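Local coordinates for flagellin B1 (Methanocaldococcus jannaschii DSM 2661, PDB 5YA6), which probably serves as a structural subunit of the archaellum, the archaeal swimming filament, and holds a calcium ion in its β-rich globular domain, at residues B[34-39]-B[110-115]; B[43-48]-B[142-147]; B[49-54]-B[62-67]. All coordinates share one frame; numbering follows the deposited sequence.

In the fold
From the N terminus, the end of strand 28-38 comes first. In interaction 1 it meets 110-115, closing a loop of 70 residues and bringing a large β-sheet against the calcium-binding region. Interaction 2 starts inside that loop, at 43-48, but ends beyond it at 142-147, so the two closures cross. Interaction 3, the hairpin of 49-54 with 62-67, is nested within both. The three are physically joined: strand 45-46 pairs with strand 111-112, linking interactions 1 and 2 through backbone bonds, while Gln-143 N bonds to Lys-51 O, placing strands 137-143 and 51-56 side by side in the large sheet.

Interaction 1 (B[34-39]-B[110-115]); sequences IYITPN and GVINKG. With CA (calcium ion), chain D.
The pyrrolidine ring of Pro-38 turns its CG and CD corner toward the other segment: CD lies 3.8 Å from Ile-112 CD1, while CG approaches the backbone carbonyl Asn-113 O at 3.6 Å. The contact sets the end of strand 28-38, part of the large mixed sheet of this archaeal flagellin, against the stretch leading from the short strand 111-112 into a calcium site. Ile-112 reaches the proline with its longer branch. Its CG1 is anti to the backbone N (chi1 -161°), and the extended arm ends in CD1, which also comes within 4.1 Å of Ile-36 O. A branched apolar side chain suits this buried place, for Leu-13, Leu-47 and Leu-107 pack around it as well. Proline suits its own: it has no N-H to leave without a partner as the strand ends, and it offers a compact apolar surface instead.

Beside it, Thr-37 OG1 passes 4.4 Å from Gly-115 C and finds its hydrogen bond one residue farther on, at Asp-116 O. Gly-115 has phi 88°, and at its backbone angles a CB would be jammed against the carbonyl O of Lys-114; glycine permits the turn into Asp-116, another calcium ligand. The CB of Asn-113 points away from 34-39, and a first torsion of 66° sets CG between the backbone N and the carbonyl carbon. Asp-102, Asp-104, Ser-106 and Asp-116 share the ion with it. A neutral amide adds an oxygen ligand without another negative charge: Asn-113 OD1 binds the calcium ion at 2.4 Å, and a water O is bound to the same ion at 2.5 Å.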
loop_
_atom_site.group_PDB
_atom_site.type_symbol
_atom_site.label_atom_id
_atom_site.label_comp_id
_atom_site.label_asym_id
_atom_site.label_seq_id
_atom_site.Cartn_x
_atom_site.Cartn_y
_atom_site.Cartn_z
ATOM N N ILE B 34 -11.086 -9.588 1.587
ATOM C CA ILE B 34 -9.641 -9.796 1.409
ATOM C C ILE B 34 -9.287 -11.172 1.899
ATOM O O ILE B 34 -9.417 -11.479 3.117
ATOM C CB ILE B 34 -8.834 -8.720 2.171
ATOM C CG1 ILE B 34 -9.264 -7.336 1.682
ATOM C CG2 ILE B 34 -7.352 -8.995 2.102
ATOM C CD1 ILE B 34 -8.845 -6.213 2.637
ATOM N N TYR B 35 -8.875 -12.035 0.991
ATOM C CA TYR B 35 -8.607 -13.441 1.341
ATOM C C TYR B 35 -7.151 -13.639 1.717
ATOM O O TYR B 35 -6.251 -13.120 1.073
ATOM C CB TYR B 35 -8.959 -14.397 0.228
ATOM C CG TYR B 35 -10.463 -14.378 -0.098
ATOM C CD1 TYR B 35 -11.044 -13.402 -0.876
ATOM C CD2 TYR B 35 -11.290 -15.403 0.342
ATOM C CE1 TYR B 35 -12.401 -13.383 -1.155
ATOM C CE2 TYR B 35 -12.658 -15.397 0.068
ATOM C CZ TYR B 35 -13.206 -14.410 -0.704
ATOM O OH TYR B 35 -14.584 -14.418 -0.936
ATOM N N ILE B 36 -6.994 -14.311 2.859
ATOM C CA ILE B 36 -5.729 -14.477 3.595
ATOM C C ILE B 36 -5.455 -15.969 3.913
ATOM O O ILE B 36 -6.370 -16.690 4.276
ATOM C CB ILE B 36 -5.814 -13.719 4.927
ATOM C CG1 ILE B 36 -6.028 -12.204 4.673
ATOM C CG2 ILE B 36 -4.624 -14.034 5.803
ATOM C CD1 ILE B 36 -4.832 -11.518 4.022
ATOM N N THR B 37 -4.210 -16.405 3.792
ATOM C CA THR B 37 -3.772 -17.724 4.204
ATOM C C THR B 37 -2.354 -17.588 4.764
ATOM O O THR B 37 -1.620 -16.689 4.362
ATOM C CB THR B 37 -3.826 -18.762 3.052
ATOM O OG1 THR B 37 -3.746 -20.115 3.558
ATOM C CG2 THR B 37 -2.705 -18.555 2.082
ATOM N N PRO B 38 -1.952 -18.459 5.671
ATOM C CA PRO B 38 -0.545 -18.372 6.139
ATOM C C PRO B 38 0.474 -18.665 5.025
ATOM O O PRO B 38 0.212 -19.469 4.141
ATOM C CB PRO B 38 -0.457 -19.409 7.250
ATOM C CG PRO B 38 -1.890 -19.580 7.728
ATOM C CD PRO B 38 -2.707 -19.430 6.451
ATOM N N ASN B 39 1.642 -18.049 5.142
ATOM C CA ASN B 39 2.802 -18.458 4.330
ATOM C C ASN B 39 3.059 -19.968 4.545
ATOM O O ASN B 39 2.950 -20.455 5.632
ATOM C CB ASN B 39 4.026 -17.599 4.675
ATOM C CG ASN B 39 3.849 -16.115 4.319
ATOM O OD1 ASN B 39 3.042 -15.772 3.452
ATOM N ND2 ASN B 39 4.585 -15.240 4.997
ATOM N N GLY B 110 -9.802 -17.076 16.777
ATOM C CA GLY B 110 -8.970 -15.976 16.230
ATOM C C GLY B 110 -7.538 -16.398 15.890
ATOM O O GLY B 110 -6.639 -15.536 15.878
ATOM N N VAL B 111 -7.313 -17.686 15.632
ATOM C CA VAL B 111 -5.987 -18.240 15.336
ATOM C C VAL B 111 -6.022 -18.885 13.962
ATOM O O VAL B 111 -6.814 -19.781 13.687
ATOM C CB VAL B 111 -5.503 -19.287 16.360
ATOM C CG1 VAL B 111 -4.188 -19.919 15.876
ATOM C CG2 VAL B 111 -5.275 -18.659 17.711
ATOM N N ILE B 112 -5.097 -18.450 13.092
ATOM C CA ILE B 112 -4.988 -18.984 11.710
ATOM C C ILE B 112 -3.762 -19.903 11.640
ATOM O O ILE B 112 -2.701 -19.510 12.101
ATOM C CB ILE B 112 -4.944 -17.865 10.610
ATOM C CG1 ILE B 112 -5.299 -18.397 9.225
ATOM C CG2 ILE B 112 -3.666 -17.023 10.658
ATOM C CD1 ILE B 112 -5.434 -17.357 8.168
ATOM N N ASN B 113 -3.967 -21.129 11.174
ATOM C CA ASN B 113 -2.868 -22.083 11.089
ATOM C C ASN B 113 -2.857 -22.821 9.800
ATOM O O ASN B 113 -3.583 -22.531 8.909
ATOM C CB ASN B 113 -2.784 -22.925 12.358
ATOM C CG ASN B 113 -3.961 -23.824 12.574
ATOM O OD1 ASN B 113 -4.726 -24.067 11.692
ATOM N ND2 ASN B 113 -4.115 -24.311 13.797
ATOM N N LYS B 114 -1.886 -23.703 9.663
ATOM C CA LYS B 114 -1.623 -24.317 8.385
ATOM C C LYS B 114 -2.886 -24.774 7.639
ATOM O O LYS B 114 -3.714 -25.538 8.192
ATOM C CB LYS B 114 -0.679 -25.527 8.619
ATOM C CG LYS B 114 -0.417 -26.302 7.334
ATOM C CD LYS B 114 0.570 -27.438 7.566
ATOM C CE LYS B 114 0.689 -28.283 6.293
ATOM N NZ LYS B 114 1.694 -29.366 6.437
ATOM N N GLY B 115 -2.963 -24.370 6.387
ATOM C CA GLY B 115 -4.032 -24.719 5.487
ATOM C C GLY B 115 -5.249 -23.786 5.531
ATOM O O GLY B 115 -6.126 -23.868 4.653
HETATM CA CA CA D . -7.075 -23.981 11.497
HETATM O O HOH W 1 -6.752 -26.220 10.561
#

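Interaction 2 (B[43-48]-B[142-147]); sequences APIDLK and FQPEFG
Strand 45-46 of a two-stranded antiparallel sheet and the turn after it pass the end of strand 137-143 of the large mixed sheet, where Ile-45 and Leu-47 pack on Pro-144 and Phe-142. Ile-45 touches with its CG2 methyl, anti to the backbone N, which sits 3.6 Å from Pro-144 CB and nearly as close to CG of the same ring. Leu-47 sends CD2 to Phe-142 CE2 at 3.9 Å, the two side chains crossing at about a right angle. These apolar groups suit a buried seam, which Leu-13 of strand 13-23 also lines.

Toward the surface the contact turns polar and wet. Asp-46 O accepts from two waters: one, at 2.9 Å from that O, also receives Phe-146 N-H, and the other receives Glu-145 N-H. A third water donates to both Asp-46 OD2 and Glu-145 OE2, spanning two like charges that stand 5.5 Å apart.

Each segment is braced internally. Asp-46 OD1 accepts from Lys-48 N at 3.0 Å, an Asx turn, and from Lys-48 NZ at 2.7 Å in a salt bridge. The two donors reach it from opposite faces of the carboxylate plane, and NZ has a further partner in Asn-109 O. On the other side, Gln-143 NE2 spends both hydrogens on the loop after its strand, on Pro-144 O at 2.8 Å and Gly-147 O at 2.7 Å, each nearly in the amide plane.

Direct contact is therefore apolar, while water carries the polar link; the nearby lysine would be expected to ease the repulsion between the two acids.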
loop_
_atom_site.group_PDB
_atom_site.type_symbol
_atom_site.label_atom_id
_atom_site.label_comp_id
_atom_site.label_asym_id
_atom_site.label_seq_id
_atom_site.Cartn_x
_atom_site.Cartn_y
_atom_site.Cartn_z
ATOM N N ALA B 43 4.299 -20.951 11.530
ATOM C CA ALA B 43 3.724 -21.288 12.791
ATOM C C ALA B 43 2.301 -20.655 12.879
ATOM O O ALA B 43 1.930 -19.828 12.041
ATOM C CB ALA B 43 4.585 -20.788 13.900
ATOM N N PRO B 44 1.490 -21.085 13.842
ATOM C CA PRO B 44 0.187 -20.441 14.018
ATOM C C PRO B 44 0.325 -18.967 14.330
ATOM O O PRO B 44 1.246 -18.534 15.037
ATOM C CB PRO B 44 -0.431 -21.212 15.175
ATOM C CG PRO B 44 0.179 -22.599 15.019
ATOM C CD PRO B 44 1.582 -22.332 14.616
ATOM N N ILE B 45 -0.649 -18.191 13.857
ATOM C CA ILE B 45 -0.674 -16.753 14.041
ATOM C C ILE B 45 -2.005 -16.297 14.652
ATOM O O ILE B 45 -3.084 -16.591 14.135
ATOM C CB ILE B 45 -0.475 -16.071 12.695
ATOM C CG1 ILE B 45 0.932 -16.408 12.155
ATOM C CG2 ILE B 45 -0.584 -14.525 12.804
ATOM C CD1 ILE B 45 1.017 -16.148 10.684
ATOM N N ASP B 46 -1.910 -15.545 15.727
ATOM C CA ASP B 46 -3.079 -14.974 16.392
ATOM C C ASP B 46 -3.497 -13.736 15.578
ATOM O O ASP B 46 -2.671 -12.806 15.406
ATOM C CB ASP B 46 -2.672 -14.572 17.824
ATOM C CG ASP B 46 -3.782 -13.916 18.619
ATOM O OD1 ASP B 46 -4.943 -13.963 18.208
ATOM O OD2 ASP B 46 -3.450 -13.331 19.699
ATOM N N LEU B 47 -4.757 -13.698 15.121
ATOM C CA LEU B 47 -5.326 -12.568 14.354
ATOM C C LEU B 47 -5.965 -11.497 15.203
ATOM O O LEU B 47 -6.275 -10.401 14.729
ATOM C CB LEU B 47 -6.362 -13.080 13.311
ATOM C CG LEU B 47 -5.814 -14.019 12.231
ATOM C CD1 LEU B 47 -6.820 -14.318 11.168
ATOM C CD2 LEU B 47 -4.560 -13.407 11.544
ATOM N N LYS B 48 -6.158 -11.783 16.510
ATOM C CA LYS B 48 -7.012 -10.938 17.301
ATOM C C LYS B 48 -6.474 -9.515 17.488
ATOM O O LYS B 48 -7.301 -8.601 17.599
ATOM C CB LYS B 48 -7.358 -11.614 18.661
ATOM C CG LYS B 48 -8.274 -12.797 18.500
ATOM C CD LYS B 48 -8.614 -13.564 19.782
ATOM C CE LYS B 48 -7.411 -14.203 20.486
ATOM N NZ LYS B 48 -6.791 -15.261 19.675
ATOM N N PHE B 142 -1.983 -6.233 5.878
ATOM C CA PHE B 142 -2.606 -6.884 7.060
ATOM C C PHE B 142 -1.521 -7.460 7.926
ATOM O O PHE B 142 -0.830 -8.394 7.534
ATOM C CB PHE B 142 -3.558 -7.963 6.605
ATOM C CG PHE B 142 -4.353 -8.582 7.764
ATOM C CD1 PHE B 142 -5.072 -7.778 8.602
ATOM C CD2 PHE B 142 -4.403 -9.959 7.941
ATOM C CE1 PHE B 142 -5.803 -8.310 9.640
ATOM C CE2 PHE B 142 -5.169 -10.488 8.968
ATOM C CZ PHE B 142 -5.865 -9.669 9.801
ATOM N N GLN B 143 -1.349 -6.851 9.105
ATOM C CA GLN B 143 -0.206 -7.073 9.947
ATOM C C GLN B 143 -0.648 -7.630 11.337
ATOM O O GLN B 143 -1.113 -6.899 12.182
ATOM C CB GLN B 143 0.491 -5.742 10.153
ATOM C CG GLN B 143 1.774 -5.881 10.998
ATOM C CD GLN B 143 2.826 -6.754 10.397
ATOM O OE1 GLN B 143 3.497 -6.388 9.405
ATOM N NE2 GLN B 143 2.977 -7.969 10.977
ATOM N N PRO B 144 -0.459 -8.887 11.527
ATOM C CA PRO B 144 -0.638 -9.389 12.893
ATOM C C PRO B 144 0.480 -8.910 13.808
ATOM O O PRO B 144 1.527 -8.421 13.365
ATOM C CB PRO B 144 -0.497 -10.920 12.692
ATOM C CG PRO B 144 -1.000 -11.111 11.318
ATOM C CD PRO B 144 -0.201 -9.969 10.605
ATOM N N GLU B 145 0.288 -9.118 15.089
ATOM C CA GLU B 145 1.304 -8.707 16.018
ATOM C C GLU B 145 2.662 -9.327 15.707
ATOM O O GLU B 145 3.710 -8.621 15.761
ATOM C CB GLU B 145 0.849 -9.008 17.433
ATOM C CG GLU B 145 1.881 -8.570 18.485
ATOM C CD GLU B 145 1.442 -8.883 19.912
ATOM O OE1 GLU B 145 2.250 -8.580 20.851
ATOM O OE2 GLU B 145 0.322 -9.404 20.123
ATOM N N PHE B 146 2.641 -10.621 15.422
ATOM C CA PHE B 146 3.830 -11.406 15.149
ATOM C C PHE B 146 3.799 -11.912 13.717
ATOM O O PHE B 146 2.718 -12.247 13.168
ATOM C CB PHE B 146 3.932 -12.569 16.123
ATOM C CG PHE B 146 4.050 -12.150 17.557
ATOM C CD1 PHE B 146 5.207 -11.572 18.024
ATOM C CD2 PHE B 146 2.998 -12.309 18.427
ATOM C CE1 PHE B 146 5.314 -11.179 19.340
ATOM C CE2 PHE B 146 3.080 -11.887 19.730
ATOM C CZ PHE B 146 4.243 -11.341 20.205
ATOM N N GLY B 147 4.961 -11.913 13.081
ATOM C CA GLY B 147 5.136 -12.350 11.723
ATOM C C GLY B 147 4.981 -11.284 10.642
ATOM O O GLY B 147 4.690 -10.110 10.943
HETATM O O HOH W 2 0.145 -12.392 16.008
HETATM O O HOH W 3 -2.414 -10.159 16.136
HETATM O O HOH W 4 -1.085 -11.474 18.766
#

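Interaction 3 (B[49-54]-B[62-67])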
loop_
_atom_site.group_PDB
_atom_site.type_symbol
_atom_site.label_atom_id
_atom_site.label_comp_id
_atom_site.label_asym_id
_atom_site.label_seq_id
_atom_site.Cartn_x
_atom_site.Cartn_y
_atom_site.Cartn_z
ATOM N N ASN B 49 -5.157 -9.260 17.433
ATOM C CA ASN B 49 -4.617 -7.867 17.474
ATOM C C ASN B 49 -4.123 -7.362 16.134
ATOM O O ASN B 49 -3.439 -6.350 16.056
ATOM C CB ASN B 49 -3.461 -7.832 18.485
ATOM C CG ASN B 49 -3.961 -8.099 19.841
ATOM O OD1 ASN B 49 -3.784 -9.195 20.379
ATOM N ND2 ASN B 49 -4.737 -7.161 20.355
ATOM N N ALA B 50 -4.482 -8.072 15.079
ATOM C CA ALA B 50 -3.967 -7.775 13.749
ATOM C C ALA B 50 -4.612 -6.516 13.236
ATOM O O ALA B 50 -5.821 -6.267 13.457
ATOM C CB ALA B 50 -4.210 -8.956 12.801
ATOM N N LYS B 51 -3.842 -5.667 12.543
ATOM C CA LYS B 51 -4.323 -4.422 12.075
ATOM C C LYS B 51 -4.282 -4.464 10.554
ATOM O O LYS B 51 -3.347 -5.002 9.983
ATOM C CB LYS B 51 -3.479 -3.285 12.596
ATOM C CG LYS B 51 -3.676 -3.067 14.118
ATOM C CD LYS B 51 -2.554 -2.317 14.802
ATOM C CE LYS B 51 -2.866 -2.073 16.287
ATOM N NZ LYS B 51 -3.295 -3.295 17.086
ATOM N N LEU B 52 -5.335 -3.961 9.967
ATOM C CA LEU B 52 -5.470 -3.792 8.561
ATOM C C LEU B 52 -5.266 -2.306 8.242
ATOM O O LEU B 52 -6.078 -1.446 8.608
ATOM C CB LEU B 52 -6.825 -4.286 8.100
ATOM C CG LEU B 52 -7.107 -4.145 6.594
ATOM C CD1 LEU B 52 -6.073 -4.960 5.790
ATOM C CD2 LEU B 52 -8.510 -4.588 6.269
ATOM N N PHE B 53 -4.246 -2.026 7.425
ATOM C CA PHE B 53 -3.908 -0.655 6.976
ATOM C C PHE B 53 -4.330 -0.505 5.554
ATOM O O PHE B 53 -3.991 -1.365 4.756
ATOM C CB PHE B 53 -2.372 -0.447 7.134
ATOM C CG PHE B 53 -1.857 -0.561 8.560
ATOM C CD1 PHE B 53 -1.771 0.554 9.404
ATOM C CD2 PHE B 53 -1.420 -1.743 9.044
ATOM C CE1 PHE B 53 -1.340 0.420 10.727
ATOM C CE2 PHE B 53 -0.960 -1.883 10.356
ATOM C CZ PHE B 53 -0.901 -0.785 11.197
ATOM N N LEU B 54 -5.117 0.494 5.230
ATOM C CA LEU B 54 -5.538 0.742 3.874
ATOM C C LEU B 54 -5.375 2.214 3.491
ATOM O O LEU B 54 -6.030 3.058 4.082
ATOM C CB LEU B 54 -7.000 0.425 3.727
ATOM C CG LEU B 54 -7.404 -1.049 3.902
ATOM C CD1 LEU B 54 -8.933 -1.175 3.926
ATOM C CD2 LEU B 54 -6.845 -1.884 2.774
ATOM N N VAL B 62 -6.734 2.618 9.617
ATOM C CA VAL B 62 -6.317 1.459 10.366
ATOM C C VAL B 62 -7.593 0.815 10.914
ATOM O O VAL B 62 -8.434 1.494 11.530
ATOM C CB VAL B 62 -5.389 1.788 11.565
ATOM C CG1 VAL B 62 -4.799 0.540 12.173
ATOM C CG2 VAL B 62 -4.264 2.711 11.094
ATOM N N LEU B 63 -7.795 -0.449 10.577
ATOM C CA LEU B 63 -8.969 -1.205 11.010
ATOM C C LEU B 63 -8.578 -2.317 11.917
ATOM O O LEU B 63 -7.600 -3.067 11.708
ATOM C CB LEU B 63 -9.723 -1.815 9.818
ATOM C CG LEU B 63 -10.414 -0.956 8.798
ATOM C CD1 LEU B 63 -9.464 -0.240 7.914
ATOM C CD2 LEU B 63 -11.300 -1.800 7.895
ATOM N N ASN B 64 -9.408 -2.511 12.945
ATOM C CA ASN B 64 -9.172 -3.521 13.952
ATOM C C ASN B 64 -10.153 -4.687 13.914
ATOM O O ASN B 64 -11.210 -4.577 13.249
ATOM C CB ASN B 64 -9.220 -2.863 15.347
ATOM C CG ASN B 64 -8.121 -1.817 15.491
ATOM O OD1 ASN B 64 -6.946 -2.156 15.587
ATOM N ND2 ASN B 64 -8.500 -0.558 15.460
ATOM N N TYR B 65 -9.808 -5.778 14.578
ATOM C CA TYR B 65 -10.571 -7.017 14.548
ATOM C C TYR B 65 -11.901 -6.821 15.307
ATOM O O TYR B 65 -11.880 -6.594 16.507
ATOM C CB TYR B 65 -9.709 -8.100 15.166
ATOM C CG TYR B 65 -10.203 -9.522 15.265
ATOM C CD1 TYR B 65 -11.198 -9.896 16.190
ATOM C CD2 TYR B 65 -9.646 -10.515 14.505
ATOM C CE1 TYR B 65 -11.603 -11.190 16.286
ATOM C CE2 TYR B 65 -9.998 -11.844 14.645
ATOM C CZ TYR B 65 -11.008 -12.202 15.550
ATOM O OH TYR B 65 -11.304 -13.518 15.673
ATOM N N SER B 66 -13.025 -7.002 14.626
ATOM C CA SER B 66 -14.322 -6.911 15.328
ATOM C C SER B 66 -14.743 -8.236 15.871
ATOM O O SER B 66 -15.004 -8.360 17.095
ATOM C CB SER B 66 -15.387 -6.411 14.359
ATOM O OG SER B 66 -16.625 -6.301 15.042
ATOM N N THR B 67 -14.894 -9.234 15.011
ATOM C CA THR B 67 -15.273 -10.593 15.410
ATOM C C THR B 67 -14.977 -11.602 14.272
ATOM O O THR B 67 -14.454 -11.191 13.165
ATOM C CB THR B 67 -16.753 -10.671 15.866
ATOM O OG1 THR B 67 -16.990 -11.946 16.465
ATOM C CG2 THR B 67 -17.689 -10.445 14.629
HETATM O O HOH W 5 -7.174 -5.979 15.896
#
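Ala-50 O is gripped by two donors, a water 2.8 Å away and the hydroxyl of Tyr-95 from strand 94-99. The same water accepts from Tyr-65 N at 3.0 Å, so it stands in for a direct bond just before strand 51-56 begins, where the chain stands off from strand 59-69 of this antiparallel β-hairpin; Ala-50 O and Tyr-65 N themselves are 4.2 Å apart.

Two residues along, the ladder closes. Leu-52 and Leu-63 form a hydrogen-bonded pair: Leu-52 N reaches Leu-63 O at 3.0 Å in an essentially straight bond (179° at the hydrogen), and Leu-63 N returns to Leu-52 O at 2.8 Å. Their side chains lie on one face of the sheet, with CB facing CB, and Leu-54 CD1 adds to this layer by meeting Leu-63 CD1 at 4.1 Å. Leucine suits a face that turns inward, where Val-122 and Tyr-95 also pack.

Phe-53 and Val-62, a non-hydrogen-bonded pair, occupy the reverse face. They lie side by side and point the same way, Val-62 CG2 coming obliquely to the ring at 3.7 Å from Phe-53 CD1. Both methyls of the β-branched valine lie near the ring, and Phe-53 also packs on Gly-58 of the second subunit.

Toward the hairpin's open end, Lys-51 and Asn-64 run alongside each other, with Lys-51 CG 3.7 Å from Asn-64 OD1. The lysine chain bends at its last torsion (chi4 51°), and its NZ bonds to Asn-49 O within its own segment.

The chemistry is thus divided: backbone bonds fix the register, leucines join the interior, and a long lysine keeps its charge at the partly exposed margin.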